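Local coordinates for minor fimbrium anchoring subunit Mfa2 (Porphyromonas gingivalis, PDB 5NFI), which anchors the minor (Mfa1) fimbriae in the outer membrane and regulates their length, supporting fimbriae that mediate biofilm formation and adhesion to host cells and other oral bacteria, at residues V5-Y10 with Y66-W71; N29-A32 with I38-S41; N211-T216 with F250-V255; D228-I233 with I242-I247. All blocks are in the same frame, centred on the assembly; numbering follows the deposited sequence.

Contact 1 of 4, residues V5-Y10 with Y66-W71; sequences VYVNFY and YTIFAW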
loop_
_atom_site.group_PDB
_atom_site.type_symbol
_atom_site.label_atom_id
_atom_site.label_comp_id
_atom_site.label_asym_id
_atom_site.label_seq_id
_atom_site.Cartn_x
_atom_site.Cartn_y
_atom_site.Cartn_z
ATOM N N VAL A 5 -16.039 21.689 1.870
ATOM C CA VAL A 5 -15.151 21.585 0.716
ATOM C C VAL A 5 -15.688 20.553 -0.257
ATOM O O VAL A 5 -15.940 19.424 0.136
ATOM C CB VAL A 5 -13.713 21.139 1.111
ATOM C CG1 VAL A 5 -12.788 21.215 -0.095
ATOM C CG2 VAL A 5 -13.174 21.975 2.243
ATOM N N TYR A 6 -15.852 20.908 -1.524
ATOM C CA TYR A 6 -16.122 19.874 -2.508
ATOM C C TYR A 6 -14.790 19.301 -2.975
ATOM O O TYR A 6 -13.863 20.044 -3.279
ATOM C CB TYR A 6 -16.930 20.407 -3.691
ATOM C CG TYR A 6 -18.370 20.718 -3.357
ATOM C CD1 TYR A 6 -19.309 19.700 -3.221
ATOM C CD2 TYR A 6 -18.795 22.032 -3.186
ATOM C CE1 TYR A 6 -20.636 19.993 -2.915
ATOM C CE2 TYR A 6 -20.095 22.321 -2.886
ATOM C CZ TYR A 6 -21.016 21.303 -2.748
ATOM O OH TYR A 6 -22.329 21.609 -2.447
ATOM N N VAL A 7 -14.701 17.976 -3.014
ATOM C CA VAL A 7 -13.465 17.306 -3.387
ATOM C C VAL A 7 -13.673 16.370 -4.565
ATOM O O VAL A 7 -14.602 15.562 -4.589
ATOM C CB VAL A 7 -12.870 16.500 -2.220
ATOM C CG1 VAL A 7 -11.590 15.826 -2.657
ATOM C CG2 VAL A 7 -12.592 17.403 -1.037
ATOM N N ASN A 8 -12.793 16.515 -5.549
ATOM C CA ASN A 8 -12.774 15.682 -6.731
ATOM C C ASN A 8 -11.643 14.662 -6.647
ATOM O O ASN A 8 -10.501 15.003 -6.315
ATOM C CB ASN A 8 -12.603 16.535 -7.977
ATOM C CG ASN A 8 -12.385 15.704 -9.211
ATOM O OD1 ASN A 8 -11.244 15.411 -9.588
ATOM N ND2 ASN A 8 -13.480 15.294 -9.844
ATOM N N PHE A 9 -11.941 13.408 -6.947
ATOM C CA PHE A 9 -10.913 12.401 -6.776
ATOM C C PHE A 9 -10.473 11.861 -8.113
ATOM O O PHE A 9 -11.306 11.446 -8.936
ATOM C CB PHE A 9 -11.394 11.271 -5.862
ATOM C CG PHE A 9 -11.623 11.702 -4.437
ATOM C CD1 PHE A 9 -10.560 12.106 -3.642
ATOM C CD2 PHE A 9 -12.900 11.702 -3.888
ATOM C CE1 PHE A 9 -10.769 12.499 -2.325
ATOM C CE2 PHE A 9 -13.110 12.083 -2.568
ATOM C CZ PHE A 9 -12.044 12.479 -1.786
ATOM N N TYR A 10 -9.154 11.903 -8.316
ATOM C CA TYR A 10 -8.508 11.388 -9.513
ATOM C C TYR A 10 -7.330 10.481 -9.142
ATOM O O TYR A 10 -7.030 10.284 -7.963
ATOM C CB TYR A 10 -8.047 12.547 -10.414
ATOM C CG TYR A 10 -6.926 13.429 -9.881
ATOM C CD1 TYR A 10 -7.173 14.400 -8.922
ATOM C CD2 TYR A 10 -5.626 13.312 -10.373
ATOM C CE1 TYR A 10 -6.157 15.231 -8.456
ATOM C CE2 TYR A 10 -4.596 14.132 -9.908
ATOM C CZ TYR A 10 -4.871 15.096 -8.951
ATOM O OH TYR A 10 -3.864 15.918 -8.481
ATOM N N TYR A 66 -7.518 23.798 6.246
ATOM C CA TYR A 66 -7.776 22.385 6.440
ATOM C C TYR A 66 -7.034 21.569 5.408
ATOM O O TYR A 66 -6.758 22.034 4.306
ATOM C CB TYR A 66 -9.265 22.068 6.354
ATOM C CG TYR A 66 -10.144 22.731 7.386
ATOM C CD1 TYR A 66 -10.597 24.033 7.208
ATOM C CD2 TYR A 66 -10.558 22.040 8.520
ATOM C CE1 TYR A 66 -11.419 24.634 8.142
ATOM C CE2 TYR A 66 -11.374 22.633 9.457
ATOM C CZ TYR A 66 -11.807 23.927 9.266
ATOM O OH TYR A 66 -12.627 24.525 10.197
ATOM N N THR A 67 -6.703 20.344 5.787
ATOM C CA THR A 67 -6.189 19.376 4.841
ATOM C C THR A 67 -7.126 18.183 4.899
ATOM O O THR A 67 -7.668 17.847 5.962
ATOM C CB THR A 67 -4.745 18.946 5.159
ATOM O OG1 THR A 67 -3.947 20.101 5.435
ATOM C CG2 THR A 67 -4.157 18.189 3.983
ATOM N N ILE A 68 -7.336 17.557 3.753
ATOM C CA ILE A 68 -8.210 16.413 3.687
ATOM C C ILE A 68 -7.399 15.149 3.409
ATOM O O ILE A 68 -6.541 15.134 2.524
ATOM C CB ILE A 68 -9.292 16.632 2.627
ATOM C CG1 ILE A 68 -10.544 17.183 3.312
ATOM C CG2 ILE A 68 -9.605 15.348 1.883
ATOM C CD1 ILE A 68 -11.541 17.799 2.381
ATOM N N PHE A 69 -7.651 14.102 4.191
ATOM C CA PHE A 69 -7.039 12.797 3.960
ATOM C C PHE A 69 -8.105 11.843 3.435
ATOM O O PHE A 69 -9.217 11.790 3.964
ATOM C CB PHE A 69 -6.407 12.254 5.245
ATOM C CG PHE A 69 -5.387 13.185 5.868
ATOM C CD1 PHE A 69 -4.553 13.962 5.077
ATOM C CD2 PHE A 69 -5.274 13.291 7.243
ATOM C CE1 PHE A 69 -3.625 14.817 5.641
ATOM C CE2 PHE A 69 -4.350 14.148 7.810
ATOM C CZ PHE A 69 -3.526 14.910 7.003
ATOM N N ALA A 70 -7.794 11.102 2.384
ATOM C CA ALA A 70 -8.829 10.257 1.803
ATOM C C ALA A 70 -8.373 8.806 1.635
ATOM O O ALA A 70 -7.267 8.512 1.159
ATOM C CB ALA A 70 -9.296 10.824 0.469
ATOM N N TRP A 71 -9.261 7.899 2.008
ATOM C CA TRP A 71 -8.950 6.489 1.938
ATOM C C TRP A 71 -9.963 5.758 1.098
ATOM O O TRP A 71 -11.166 5.914 1.292
ATOM C CB TRP A 71 -8.893 5.894 3.335
ATOM C CG TRP A 71 -7.736 6.394 4.136
ATOM C CD1 TRP A 71 -7.719 7.466 4.983
ATOM C CD2 TRP A 71 -6.416 5.829 4.174
ATOM N NE1 TRP A 71 -6.469 7.603 5.552
ATOM C CE2 TRP A 71 -5.651 6.610 5.070
ATOM C CE3 TRP A 71 -5.807 4.738 3.539
ATOM C CZ2 TRP A 71 -4.317 6.328 5.351
ATOM C CZ3 TRP A 71 -4.471 4.464 3.815
ATOM C CH2 TRP A 71 -3.745 5.251 4.716
#
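Val7 and Ile68 reach toward each other tip to tip at the tightest part of this buried apolar contact, with Val7 CG2 3.6 Å from Ile68 CD1. The Val7 branches divide the work: CG2, set anti to the carbonyl carbon, takes the ethyl end of Ile68, while CG1, anti to the backbone N (chi1 -180°), lies 3.4 Å above the plane of the Phe9 ring, displaced toward its rim. That ring, swung beside its own backbone N (chi1 -67°), brings Phe9 CE1 to 3.6 Å from Ala70 CB, and CZ follows close behind; the methyl meets the ring obliquely. Val5 marks the looser end, its CB 4.2 Å from the same Ile68 CD1. No hydrogen bond crosses the gap, for the strand axes stay 10.3 Å apart and run at 41° to each other. This is face-to-face packing of two sheet layers, as in the transthyretin-like β-sandwich of the fimbrillin superfamily: residues 5-10 pair with strands 56-60 and 133-151, residues 66-71 with strands 28-33 and 113-122. Leu28 and Val30 also touch Phe9, and Ile58 and Val30 touch Ile68, so the core continues beyond the two segments. On the far faces the character changes. Tyr6 and Phe69 direct their CB atoms away from the opposing strand, and Tyr6, Tyr10 and Thr67 are partly exposed. There Tyr6 stacks on His134, and Tyr10 makes a cation-pi contact with Arg136.

Contact 2 of 4, residues N29-A32 with I38-S41; sequences NVYA and ILRS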
loop_
_atom_site.group_PDB
_atom_site.type_symbol
_atom_site.label_atom_id
_atom_site.label_comp_id
_atom_site.label_asym_id
_atom_site.label_seq_id
_atom_site.Cartn_x
_atom_site.Cartn_y
_atom_site.Cartn_z
ATOM N N ASN A 29 -13.418 6.992 2.728
ATOM C CA ASN A 29 -13.405 7.529 4.069
ATOM C C ASN A 29 -12.590 8.821 3.983
ATOM O O ASN A 29 -11.378 8.787 3.783
ATOM C CB ASN A 29 -12.787 6.547 5.075
ATOM C CG ASN A 29 -13.617 5.275 5.272
ATOM O OD1 ASN A 29 -13.683 4.408 4.400
ATOM N ND2 ASN A 29 -14.195 5.134 6.449
ATOM N N VAL A 30 -13.253 9.959 4.107
ATOM C CA VAL A 30 -12.598 11.243 3.919
ATOM C C VAL A 30 -12.634 12.053 5.209
ATOM O O VAL A 30 -13.708 12.295 5.778
ATOM C CB VAL A 30 -13.253 12.029 2.776
ATOM C CG1 VAL A 30 -12.440 13.252 2.450
ATOM C CG2 VAL A 30 -13.356 11.145 1.562
ATOM N N TYR A 31 -11.453 12.452 5.672
ATOM C CA TYR A 31 -11.302 13.148 6.945
ATOM C C TYR A 31 -10.768 14.553 6.730
ATOM O O TYR A 31 -10.007 14.802 5.786
ATOM C CB TYR A 31 -10.364 12.370 7.885
ATOM C CG TYR A 31 -10.804 10.948 8.085
ATOM C CD1 TYR A 31 -11.813 10.643 8.980
ATOM C CD2 TYR A 31 -10.231 9.910 7.356
ATOM C CE1 TYR A 31 -12.238 9.354 9.154
ATOM C CE2 TYR A 31 -10.658 8.610 7.518
ATOM C CZ TYR A 31 -11.666 8.343 8.426
ATOM O OH TYR A 31 -12.115 7.061 8.607
ATOM N N ALA A 32 -11.156 15.468 7.611
ATOM C CA ALA A 32 -10.650 16.837 7.555
ATOM C C ALA A 32 -9.930 17.162 8.856
ATOM O O ALA A 32 -10.476 16.979 9.944
ATOM C CB ALA A 32 -11.774 17.824 7.295
ATOM N N ILE A 38 -5.909 18.386 14.171
ATOM C CA ILE A 38 -7.002 17.749 14.896
ATOM C C ILE A 38 -8.156 17.404 13.956
ATOM O O ILE A 38 -8.465 18.170 13.047
ATOM C CB ILE A 38 -7.497 18.669 16.022
ATOM C CG1 ILE A 38 -6.478 18.687 17.167
ATOM C CG2 ILE A 38 -8.887 18.262 16.518
ATOM C CD1 ILE A 38 -6.561 19.929 18.012
ATOM N N LEU A 39 -8.784 16.252 14.165
ATOM C CA LEU A 39 -9.913 15.825 13.336
ATOM C C LEU A 39 -11.126 16.732 13.515
ATOM O O LEU A 39 -11.605 16.919 14.626
ATOM C CB LEU A 39 -10.294 14.377 13.667
ATOM C CG LEU A 39 -11.405 13.692 12.868
ATOM C CD1 LEU A 39 -11.165 13.784 11.372
ATOM C CD2 LEU A 39 -11.502 12.246 13.292
ATOM N N ARG A 40 -11.612 17.293 12.412
ATOM C CA ARG A 40 -12.777 18.171 12.444
ATOM C C ARG A 40 -13.970 17.596 11.688
ATOM O O ARG A 40 -15.099 18.018 11.902
ATOM C CB ARG A 40 -12.438 19.542 11.865
ATOM C CG ARG A 40 -11.498 20.333 12.712
ATOM C CD ARG A 40 -11.961 20.341 14.144
ATOM N NE ARG A 40 -10.988 20.976 15.027
ATOM C CZ ARG A 40 -11.107 21.010 16.349
ATOM N NH1 ARG A 40 -12.169 20.459 16.929
ATOM N NH2 ARG A 40 -10.174 21.601 17.084
ATOM N N SER A 41 -13.730 16.639 10.805
ATOM C CA SER A 41 -14.804 16.102 9.994
ATOM C C SER A 41 -14.491 14.674 9.570
ATOM O O SER A 41 -13.371 14.398 9.145
ATOM C CB SER A 41 -15.012 16.983 8.775
ATOM O OG SER A 41 -15.954 16.401 7.899
#
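Ala32 and Ser41 form an antiparallel, hydrogen-bonded pair in the β-hairpin of strands 28-33 and 39-45, at the end near its connection. Ala32 N donates to Ser41 O at 2.9 Å. Ala32 CB and Ser41 CB lie 3.7 Å apart on the same face of the sheet, which is packed by Ile58 and Leu60 of strand 56-60. The return side is irregular. Ala32 O receives a nearly straight bond from Arg40 N (2.7 Å, 173° at the hydrogen), approaching almost head-on to the carbonyl, and a second, weak one from Ser41 N at 3.4 Å. Two residues thus stand opposite one, a classic beta bulge, with the backbone of Arg40 turned at psi -19°. Beside this pair Leu39 and Tyr31 make an apolar touch: Leu39 holds its CG anti to the backbone N (chi1 -177°), bringing CD1 to 3.8 Å from Tyr31 CB, with the two side chains crossing obliquely. Tyr31 CA also makes a CA-H...O contact with Ser41 O at 3.3 Å. The Arg40 side chain leads away; its NE forms a salt bridge with Asp34, while Ile38 CG2 lies 3.5 Å above the centre of its guanidinium plane. Ser41 OG hydrogen-bonds to Asn43 ND2 and Pro59 O.

Contact 3 of 4, residues N211-T216 with F250-V255; sequences NTLSVT and FDIRLV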
loop_
_atom_site.group_PDB
_atom_site.type_symbol
_atom_site.label_atom_id
_atom_site.label_comp_id
_atom_site.label_asym_id
_atom_site.label_seq_id
_atom_site.Cartn_x
_atom_site.Cartn_y
_atom_site.Cartn_z
ATOM N N ASN A 211 11.279 -5.076 4.701
ATOM C CA ASN A 211 10.553 -5.536 3.532
ATOM C C ASN A 211 11.262 -6.760 2.998
ATOM O O ASN A 211 11.868 -6.717 1.936
ATOM C CB ASN A 211 10.469 -4.447 2.453
ATOM C CG ASN A 211 9.672 -3.225 2.904
ATOM O OD1 ASN A 211 8.441 -3.217 2.849
ATOM N ND2 ASN A 211 10.377 -2.184 3.341
ATOM N N THR A 212 11.175 -7.847 3.755
ATOM C CA THR A 212 11.976 -9.035 3.540
ATOM C C THR A 212 11.321 -10.080 2.653
ATOM O O THR A 212 10.305 -10.665 3.010
ATOM C CB THR A 212 12.317 -9.683 4.880
ATOM O OG1 THR A 212 13.083 -8.758 5.659
ATOM C CG2 THR A 212 13.123 -10.954 4.665
ATOM N N LEU A 213 11.920 -10.307 1.489
ATOM C CA LEU A 213 11.564 -11.432 0.635
ATOM C C LEU A 213 12.478 -12.580 1.026
ATOM O O LEU A 213 13.674 -12.363 1.241
ATOM C CB LEU A 213 11.722 -11.081 -0.841
ATOM C CG LEU A 213 11.354 -12.197 -1.816
ATOM C CD1 LEU A 213 9.866 -12.475 -1.735
ATOM C CD2 LEU A 213 11.777 -11.842 -3.242
ATOM N N SER A 214 11.935 -13.789 1.156
ATOM C CA SER A 214 12.762 -14.900 1.613
ATOM C C SER A 214 12.324 -16.246 1.062
ATOM O O SER A 214 11.146 -16.438 0.738
ATOM C CB SER A 214 12.745 -14.979 3.115
ATOM O OG SER A 214 11.704 -15.846 3.500
ATOM N N VAL A 215 13.284 -17.169 0.955
ATOM C CA VAL A 215 13.025 -18.528 0.476
ATOM C C VAL A 215 13.557 -19.513 1.486
ATOM O O VAL A 215 14.734 -19.429 1.898
ATOM C CB VAL A 215 13.677 -18.824 -0.896
ATOM C CG1 VAL A 215 13.274 -20.216 -1.380
ATOM C CG2 VAL A 215 13.259 -17.800 -1.918
ATOM N N THR A 216 12.694 -20.455 1.860
ATOM C CA THR A 216 12.972 -21.420 2.914
ATOM C C THR A 216 12.763 -22.877 2.469
ATOM O O THR A 216 11.812 -23.197 1.770
ATOM C CB THR A 216 12.072 -21.148 4.140
ATOM O OG1 THR A 216 12.380 -19.860 4.686
ATOM C CG2 THR A 216 12.268 -22.213 5.205
ATOM N N PHE A 250 4.732 -6.544 -9.369
ATOM C CA PHE A 250 6.136 -6.902 -9.344
ATOM C C PHE A 250 6.343 -8.370 -9.708
ATOM O O PHE A 250 5.977 -9.261 -8.943
ATOM C CB PHE A 250 6.734 -6.587 -7.969
ATOM C CG PHE A 250 6.740 -5.122 -7.634
ATOM C CD1 PHE A 250 5.635 -4.529 -7.023
ATOM C CD2 PHE A 250 7.842 -4.332 -7.926
ATOM C CE1 PHE A 250 5.625 -3.177 -6.718
ATOM C CE2 PHE A 250 7.847 -2.964 -7.624
ATOM C CZ PHE A 250 6.727 -2.387 -7.017
ATOM N N ASP A 251 6.898 -8.615 -10.894
ATOM C CA ASP A 251 7.248 -9.973 -11.286
ATOM C C ASP A 251 8.704 -10.186 -10.908
ATOM O O ASP A 251 9.589 -9.495 -11.401
ATOM C CB ASP A 251 7.027 -10.231 -12.776
ATOM C CG ASP A 251 6.735 -11.701 -13.069
ATOM O OD1 ASP A 251 6.820 -12.514 -12.124
ATOM O OD2 ASP A 251 6.426 -12.066 -14.228
ATOM N N ILE A 252 8.930 -11.122 -9.994
ATOM C CA ILE A 252 10.258 -11.365 -9.446
ATOM C C ILE A 252 10.713 -12.770 -9.758
ATOM O O ILE A 252 9.975 -13.743 -9.528
ATOM C CB ILE A 252 10.290 -11.162 -7.922
ATOM C CG1 ILE A 252 9.704 -9.792 -7.572
ATOM C CG2 ILE A 252 11.714 -11.349 -7.384
ATOM C CD1 ILE A 252 9.740 -9.472 -6.111
ATOM N N ARG A 253 11.922 -12.880 -10.298
ATOM C CA ARG A 253 12.501 -14.195 -10.518
ATOM C C ARG A 253 13.743 -14.414 -9.663
ATOM O O ARG A 253 14.641 -13.577 -9.610
ATOM C CB ARG A 253 12.839 -14.409 -11.985
ATOM C CG ARG A 253 13.417 -15.785 -12.237
ATOM C CD ARG A 253 13.575 -16.055 -13.704
ATOM N NE ARG A 253 14.328 -17.277 -13.909
ATOM C CZ ARG A 253 15.391 -17.372 -14.704
ATOM N NH1 ARG A 253 15.812 -16.311 -15.387
ATOM N NH2 ARG A 253 16.018 -18.534 -14.832
ATOM N N LEU A 254 13.765 -15.546 -8.980
ATOM C CA LEU A 254 14.922 -15.957 -8.207
ATOM C C LEU A 254 15.544 -17.178 -8.872
ATOM O O LEU A 254 14.905 -18.222 -8.995
ATOM C CB LEU A 254 14.515 -16.257 -6.774
ATOM C CG LEU A 254 13.852 -15.069 -6.079
ATOM C CD1 LEU A 254 13.403 -15.420 -4.650
ATOM C CD2 LEU A 254 14.792 -13.866 -6.108
ATOM N N VAL A 255 16.771 -17.029 -9.350
ATOM C CA VAL A 255 17.447 -18.155 -9.967
ATOM C C VAL A 255 18.248 -18.910 -8.915
ATOM O O VAL A 255 19.164 -18.363 -8.314
ATOM C CB VAL A 255 18.359 -17.708 -11.092
ATOM C CG1 VAL A 255 18.942 -18.924 -11.802
ATOM C CG2 VAL A 255 17.572 -16.831 -12.062
#
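Leu213 and Val215 from one strand meet Ile252 and Leu254 from the other purely through methyl groups. Leu213 CD2 touches both opposing residues, 4.2 Å from Ile252 CG2 and 4.2 Å from Leu254 CD1, tip to tip with each. The extension comes from its first torsion, which holds CG anti to the backbone N (chi1 -179°). Closer packing occurs at the other end: Val215 CG2 comes to 3.6 Å from Leu254 CD1, and these two side chains slide past each other in opposite directions, so that Leu254 CD1 touches both partners. The strand axes approach to 10.5 Å and cross at -42°, the spacing of two sheet layers packed face to face in the core of a β-sandwich, as expected of a protein in the transthyretin clan. Strand 211-217 hydrogen-bonds with strands 159-165 and 222-228 in one layer, strand 249-258 with 133-151 and 266-273 in the other; Val150 and Val146 add to the apolar interior beside Val215 and Ile252. No hydrogen bond joins the two segments; their polar groups find partners around them. Asn211 OD1 bonds to Ser165 OG and its ND2 to Glu206 O. Arg253 NH2 forms a salt bridge with Asp151, and Val255 CG2, two residues along the same strand, lies 3.5 Å above the centre of the Arg253 guanidinium plane.

Contact 4 of 4, residues D228-I233 with I242-I247; sequences DLVGAI and INLRCI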
loop_
_atom_site.group_PDB
_atom_site.type_symbol
_atom_site.label_atom_id
_atom_site.label_comp_id
_atom_site.label_asym_id
_atom_site.label_seq_id
_atom_site.Cartn_x
_atom_site.Cartn_y
_atom_site.Cartn_z
ATOM N N ASP A 228 16.208 -7.692 1.364
ATOM C CA ASP A 228 15.219 -6.629 1.431
ATOM C C ASP A 228 14.762 -6.237 0.037
ATOM O O ASP A 228 15.526 -5.647 -0.733
ATOM C CB ASP A 228 15.749 -5.399 2.151
ATOM C CG ASP A 228 14.657 -4.397 2.428
ATOM O OD1 ASP A 228 14.023 -4.494 3.504
ATOM O OD2 ASP A 228 14.402 -3.539 1.552
ATOM N N LEU A 229 13.508 -6.560 -0.264
ATOM C CA LEU A 229 12.886 -6.281 -1.552
ATOM C C LEU A 229 12.999 -4.829 -1.999
ATOM O O LEU A 229 13.349 -4.547 -3.149
ATOM C CB LEU A 229 11.418 -6.673 -1.501
ATOM C CG LEU A 229 10.709 -6.717 -2.851
ATOM C CD1 LEU A 229 11.626 -7.357 -3.890
ATOM C CD2 LEU A 229 9.401 -7.494 -2.732
ATOM N N VAL A 230 12.711 -3.904 -1.096
ATOM C CA VAL A 230 12.767 -2.505 -1.458
ATOM C C VAL A 230 14.212 -2.100 -1.744
ATOM O O VAL A 230 14.490 -1.436 -2.756
ATOM C CB VAL A 230 12.150 -1.613 -0.361
ATOM C CG1 VAL A 230 12.457 -0.143 -0.619
ATOM C CG2 VAL A 230 10.652 -1.836 -0.302
ATOM N N GLY A 231 15.128 -2.506 -0.870
ATOM C CA GLY A 231 16.542 -2.241 -1.075
ATOM C C GLY A 231 17.039 -2.748 -2.419
ATOM O O GLY A 231 17.623 -1.996 -3.201
ATOM N N ALA A 232 16.796 -4.032 -2.679
ATOM C CA ALA A 232 17.090 -4.645 -3.966
ATOM C C ALA A 232 16.575 -3.766 -5.090
ATOM O O ALA A 232 17.315 -3.438 -6.017
ATOM C CB ALA A 232 16.475 -6.025 -4.055
ATOM N N ILE A 233 15.311 -3.371 -4.993
ATOM C CA ILE A 233 14.707 -2.535 -6.016
ATOM C C ILE A 233 15.476 -1.244 -6.214
ATOM O O ILE A 233 15.915 -0.945 -7.315
ATOM C CB ILE A 233 13.261 -2.196 -5.674
ATOM C CG1 ILE A 233 12.381 -3.419 -5.920
ATOM C CG2 ILE A 233 12.783 -0.998 -6.494
ATOM C CD1 ILE A 233 10.923 -3.143 -5.757
ATOM N N ILE A 242 12.601 0.810 -12.111
ATOM C CA ILE A 242 11.663 0.256 -11.152
ATOM C C ILE A 242 11.344 1.302 -10.095
ATOM O O ILE A 242 11.961 1.378 -9.026
ATOM C CB ILE A 242 12.189 -1.019 -10.506
ATOM C CG1 ILE A 242 12.448 -2.060 -11.583
ATOM C CG2 ILE A 242 11.160 -1.572 -9.555
ATOM C CD1 ILE A 242 12.997 -3.327 -11.060
ATOM N N ASN A 243 10.359 2.117 -10.431
ATOM C CA ASN A 243 9.948 3.231 -9.605
ATOM C C ASN A 243 8.709 2.877 -8.791
ATOM O O ASN A 243 7.603 2.805 -9.334
ATOM C CB ASN A 243 9.689 4.447 -10.493
ATOM C CG ASN A 243 9.356 5.690 -9.706
ATOM O OD1 ASN A 243 9.314 5.677 -8.473
ATOM N ND2 ASN A 243 9.135 6.786 -10.416
ATOM N N LEU A 244 8.906 2.658 -7.492
ATOM C CA LEU A 244 7.828 2.250 -6.586
ATOM C C LEU A 244 6.682 3.252 -6.521
ATOM O O LEU A 244 5.571 2.908 -6.136
ATOM C CB LEU A 244 8.367 2.052 -5.176
ATOM C CG LEU A 244 9.463 1.029 -4.971
ATOM C CD1 LEU A 244 9.866 1.030 -3.518
ATOM C CD2 LEU A 244 8.943 -0.321 -5.394
ATOM N N ARG A 245 6.953 4.502 -6.881
ATOM C CA ARG A 245 5.946 5.538 -6.744
ATOM C C ARG A 245 5.058 5.623 -7.971
ATOM O O ARG A 245 4.148 6.437 -8.010
ATOM C CB ARG A 245 6.590 6.891 -6.436
ATOM C CG ARG A 245 7.737 6.835 -5.404
ATOM C CD ARG A 245 7.434 5.905 -4.189
ATOM N NE ARG A 245 6.026 5.891 -3.783
ATOM C CZ ARG A 245 5.492 4.984 -2.967
ATOM N NH1 ARG A 245 6.236 3.988 -2.501
ATOM N NH2 ARG A 245 4.205 5.044 -2.655
ATOM N N CYS A 246 5.271 4.745 -8.948
ATOM C CA CYS A 246 4.445 4.737 -10.157
ATOM C C CYS A 246 3.913 3.356 -10.473
ATOM O O CYS A 246 3.031 3.208 -11.316
ATOM C CB CYS A 246 5.233 5.255 -11.366
ATOM S SG CYS A 246 5.895 6.909 -11.188
ATOM N N ILE A 247 4.448 2.343 -9.799
ATOM C CA ILE A 247 4.135 0.961 -10.153
ATOM C C ILE A 247 3.557 0.189 -8.965
ATOM O O ILE A 247 3.771 0.571 -7.816
ATOM C CB ILE A 247 5.402 0.252 -10.697
ATOM C CG1 ILE A 247 5.020 -0.948 -11.552
ATOM C CG2 ILE A 247 6.337 -0.148 -9.576
ATOM C CD1 ILE A 247 4.282 -0.556 -12.817
#
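Ile233, at the end of the short helix 229-233, and Ile242, in the loop that leads to strand 249-258, bring their CA atoms within 6.6 Å, the closest CA pair of the two segments. Each segment orders its own backbone. Asp228 is the N-cap of the helix: its OD2 accepts from Gly231 N at 2.7 Å on the anti lone pair, away from OD1, which is held by Asn211 N. In the loop, Asn243 makes an Asx turn, OD1 accepting from Arg245 N at 3.1 Å with the donor well above the amide carbonyl plane, and Asn243 O accepts from Cys246 N.

The side chains that meet are all aliphatic. Ile233 works with two ends: CG2, anti to the backbone N, lies 3.5 Å from Ile242 CG2, the two side chains crossing at about a right angle, while CD1, at the tip of an extended chain (chi2 -174°), sits 3.5 Å from Leu244 CD2. The other branch of that leucine, CD1, reaches Val230 CG1 at 4.1 Å, so Leu244 bridges two residues about one helical turn apart. Phe250 of strand 249-258 packs against Ile233, Ile242 and Leu244 together. Beyond them, Cys246 ties the loop to Cys15 through a disulfide. With no hydrogen bond between the segments, helix and loop are joined by buried methyl packing; the Asx turn, the disulfide and a hydrogen bond from Arg140 to Ile247 O probably restrain the loop independently of this packing.

In the fold
The four contacts fall into two groups in a molecule half of which is strand and which has almost no helix. Contacts 1 and 2 have centres about 10 Å apart and share a sheet, Phe69 O and Trp71 O facing Tyr31 N and Asn29 N across neighbouring strands. Contacts 3 and 4, about 13 Å apart between centres, touch through a probable hydrogen bond of Leu229 N with Asn211 O and the packing of Ile252 CD1 on Leu229 CD1. Contacts 1 and 3, on opposite sides of the chain's centre and about 36 Å apart between centres, repeat the same layer packing, with crossing angles of -41° and -42°. Strand 133-151 runs parallel to both 3-10 and 249-258, and the disulfide of contact 4 runs to Cys15, which follows strand 3-10 in the chain.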